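Local coordinates for protein Sex comb on midleg CG9495-PA (Drosophila melanogaster, PDB 1PK3) that probably takes part in transcriptional repression by polymerising through its SAM domain, which forms a copolymer with that of polyhomeotic, at residues E21-I26 and L39-E44. The protein carries 1 engineered substitution. Sequence-based numbering, arbitrary orientation.
Sequences EVIQYI and LFRKHE
Phe-40 and Ile-26 meet because the first torsion turns Phe-40 CG (chi1 -70°) and Ile-26 CG1 (chi1 -61°) anti to the carbonyl carbon of their own residue, and Ile-26 then runs on straight to CD1. The two side chains point at each other, and the methyl lands over one face of the ring in a CH-pi contact. Ile-26 CD1 lies 3.5 Å from the centroid of the Phe-40 ring, 21° off its normal, displaced toward CZ. The side chain of Val-22 runs roughly perpendicular to that of Phe-40 and brings CG1 obliquely to the ring, 3.9 Å from Phe-40 CD2. At the root of the ring Ile-23 lies antiparallel alongside, its CG1 4.0 Å from Phe-40 CB. An alanine in place of Phe-40 would probably open a gap between the two helices, with the methyls of Ile-26 and Val-22 losing the aromatic surface they rest on.

Further out, Ile-23 reaches Arg-41. Ile-23 CD1 sits centrally over one face of the guanidinium, 3.4 Å from Arg-41 CZ, and also touches the aliphatic CG. Arg-41 NE pairs with Glu-20 and NH1 with Asp-38 in salt bridges, so the methyl packs on a group already held through its nitrogens. Just beyond, a Schellman motif with Glu-44 at its positive-phi position ends the helix. Within the all-helical SAM domain this interface joins helices 19-29 and 37-42 near the centre of the chain, with Phe-40 also touching Ile-72 of helix 66-78 and Ile-26 packing on Leu-33 in a loop.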
loop_
_atom_site.group_PDB
_atom_site.type_symbol
_atom_site.label_atom_id
_atom_site.label_comp_id
_atom_site.label_asym_id
_atom_site.label_seq_id
_atom_site.Cartn_x
_atom_site.Cartn_y
_atom_site.Cartn_z
ATOM N N GLU A 21 0.211 5.160 -7.356
ATOM C CA GLU A 21 -0.813 5.805 -6.542
ATOM C C GLU A 21 -0.974 5.118 -5.186
ATOM O O GLU A 21 -1.273 5.774 -4.184
ATOM C CB GLU A 21 -2.138 5.842 -7.301
ATOM C CG GLU A 21 -2.049 6.685 -8.572
ATOM C CD GLU A 21 -3.355 6.755 -9.333
ATOM O OE1 GLU A 21 -3.961 5.691 -9.571
ATOM O OE2 GLU A 21 -3.769 7.875 -9.703
ATOM N N VAL A 22 -0.776 3.803 -5.155
ATOM C CA VAL A 22 -0.865 3.058 -3.899
ATOM C C VAL A 22 0.238 3.578 -2.986
ATOM O O VAL A 22 0.011 3.857 -1.807
ATOM C CB VAL A 22 -0.653 1.543 -4.116
ATOM C CG1 VAL A 22 -0.389 0.850 -2.771
ATOM C CG2 VAL A 22 -1.879 0.936 -4.787
ATOM N N ILE A 23 1.435 3.710 -3.548
ATOM C CA ILE A 23 2.587 4.203 -2.807
ATOM C C ILE A 23 2.307 5.628 -2.328
ATOM O O ILE A 23 2.637 5.990 -1.197
ATOM C CB ILE A 23 3.857 4.156 -3.692
ATOM C CG1 ILE A 23 4.205 2.692 -3.991
ATOM C CG2 ILE A 23 5.028 4.851 -2.996
ATOM C CD1 ILE A 23 5.328 2.500 -4.996
ATOM N N GLN A 24 1.687 6.427 -3.192
ATOM C CA GLN A 24 1.331 7.802 -2.849
ATOM C C GLN A 24 0.457 7.803 -1.601
ATOM O O GLN A 24 0.686 8.571 -0.666
ATOM C CB GLN A 24 0.552 8.455 -3.993
ATOM C CG GLN A 24 1.405 9.145 -5.034
ATOM C CD GLN A 24 0.580 9.668 -6.195
ATOM O OE1 GLN A 24 -0.529 10.175 -6.006
ATOM N NE2 GLN A 24 1.121 9.560 -7.403
ATOM N N TYR A 25 -0.552 6.939 -1.603
ATOM C CA TYR A 25 -1.476 6.829 -0.481
ATOM C C TYR A 25 -0.743 6.472 0.808
ATOM O O TYR A 25 -0.940 7.109 1.844
ATOM C CB TYR A 25 -2.542 5.770 -0.778
ATOM C CG TYR A 25 -3.476 5.506 0.380
ATOM C CD1 TYR A 25 -4.274 6.522 0.903
ATOM C CD2 TYR A 25 -3.546 4.246 0.971
ATOM C CE1 TYR A 25 -5.118 6.290 1.988
ATOM C CE2 TYR A 25 -4.386 4.004 2.057
ATOM C CZ TYR A 25 -5.168 5.031 2.560
ATOM O OH TYR A 25 -5.993 4.803 3.639
ATOM N N ILE A 26 0.103 5.451 0.735
ATOM C CA ILE A 26 0.863 5.002 1.894
ATOM C C ILE A 26 1.798 6.089 2.419
ATOM O O ILE A 26 1.776 6.405 3.609
ATOM C CB ILE A 26 1.681 3.742 1.552
ATOM C CG1 ILE A 26 0.731 2.614 1.146
ATOM C CG2 ILE A 26 2.524 3.316 2.750
ATOM C CD1 ILE A 26 1.430 1.406 0.568
ATOM N N LEU A 39 8.872 -2.071 -2.276
ATOM C CA LEU A 39 8.285 -3.394 -2.085
ATOM C C LEU A 39 7.010 -3.505 -2.896
ATOM O O LEU A 39 6.752 -4.531 -3.522
ATOM C CB LEU A 39 7.961 -3.653 -0.610
ATOM C CG LEU A 39 9.138 -3.995 0.299
ATOM C CD1 LEU A 39 8.619 -4.287 1.704
ATOM C CD2 LEU A 39 9.883 -5.202 -0.257
ATOM N N PHE A 40 6.212 -2.441 -2.888
ATOM C CA PHE A 40 4.965 -2.447 -3.633
ATOM C C PHE A 40 5.225 -2.465 -5.131
ATOM O O PHE A 40 4.433 -3.007 -5.899
ATOM C CB PHE A 40 4.104 -1.248 -3.237
ATOM C CG PHE A 40 3.544 -1.357 -1.847
ATOM C CD1 PHE A 40 4.352 -1.132 -0.737
ATOM C CD2 PHE A 40 2.225 -1.752 -1.648
ATOM C CE1 PHE A 40 3.852 -1.303 0.558
ATOM C CE2 PHE A 40 1.714 -1.928 -0.361
ATOM C CZ PHE A 40 2.530 -1.704 0.744
ATOM N N ARG A 41 6.338 -1.873 -5.547
ATOM C CA ARG A 41 6.684 -1.877 -6.959
ATOM C C ARG A 41 7.145 -3.282 -7.328
ATOM O O ARG A 41 6.673 -3.865 -8.304
ATOM C CB ARG A 41 7.799 -0.867 -7.248
ATOM C CG ARG A 41 7.417 0.567 -6.948
ATOM C CD ARG A 41 8.396 1.557 -7.570
ATOM N NE ARG A 41 7.979 2.933 -7.318
ATOM C CZ ARG A 41 8.313 3.636 -6.241
ATOM N NH1 ARG A 41 9.085 3.105 -5.301
ATOM N NH2 ARG A 41 7.855 4.871 -6.092
ATOM N N LYS A 42 8.058 -3.830 -6.528
ATOM C CA LYS A 42 8.595 -5.163 -6.777
ATOM C C LYS A 42 7.517 -6.242 -6.837
ATOM O O LYS A 42 7.537 -7.111 -7.713
ATOM C CB LYS A 42 9.614 -5.537 -5.693
ATOM C CG LYS A 42 10.181 -6.941 -5.851
ATOM C CD LYS A 42 11.174 -7.279 -4.753
ATOM C CE LYS A 42 11.732 -8.682 -4.934
ATOM N NZ LYS A 42 12.672 -9.047 -3.836
ATOM N N HIS A 43 6.572 -6.187 -5.905
ATOM C CA HIS A 43 5.512 -7.180 -5.860
ATOM C C HIS A 43 4.275 -6.791 -6.662
ATOM O O HIS A 43 3.248 -7.475 -6.628
ATOM C CB HIS A 43 5.192 -7.494 -4.394
ATOM C CG HIS A 43 6.360 -8.085 -3.662
ATOM N ND1 HIS A 43 6.821 -9.358 -3.914
ATOM C CD2 HIS A 43 7.222 -7.543 -2.769
ATOM C CE1 HIS A 43 7.921 -9.575 -3.213
ATOM N NE2 HIS A 43 8.185 -8.488 -2.511
ATOM N N GLU A 44 4.405 -5.692 -7.402
ATOM C CA GLU A 44 3.360 -5.187 -8.290
ATOM C C GLU A 44 1.992 -5.029 -7.632
ATOM O O GLU A 44 0.984 -5.548 -8.111
ATOM C CB GLU A 44 3.283 -6.101 -9.520
ATOM C CG GLU A 44 4.645 -6.222 -10.221
ATOM C CD GLU A 44 4.671 -7.233 -11.359
ATOM O OE1 GLU A 44 3.659 -7.926 -11.583
ATOM O OE2 GLU A 44 5.721 -7.338 -12.030
#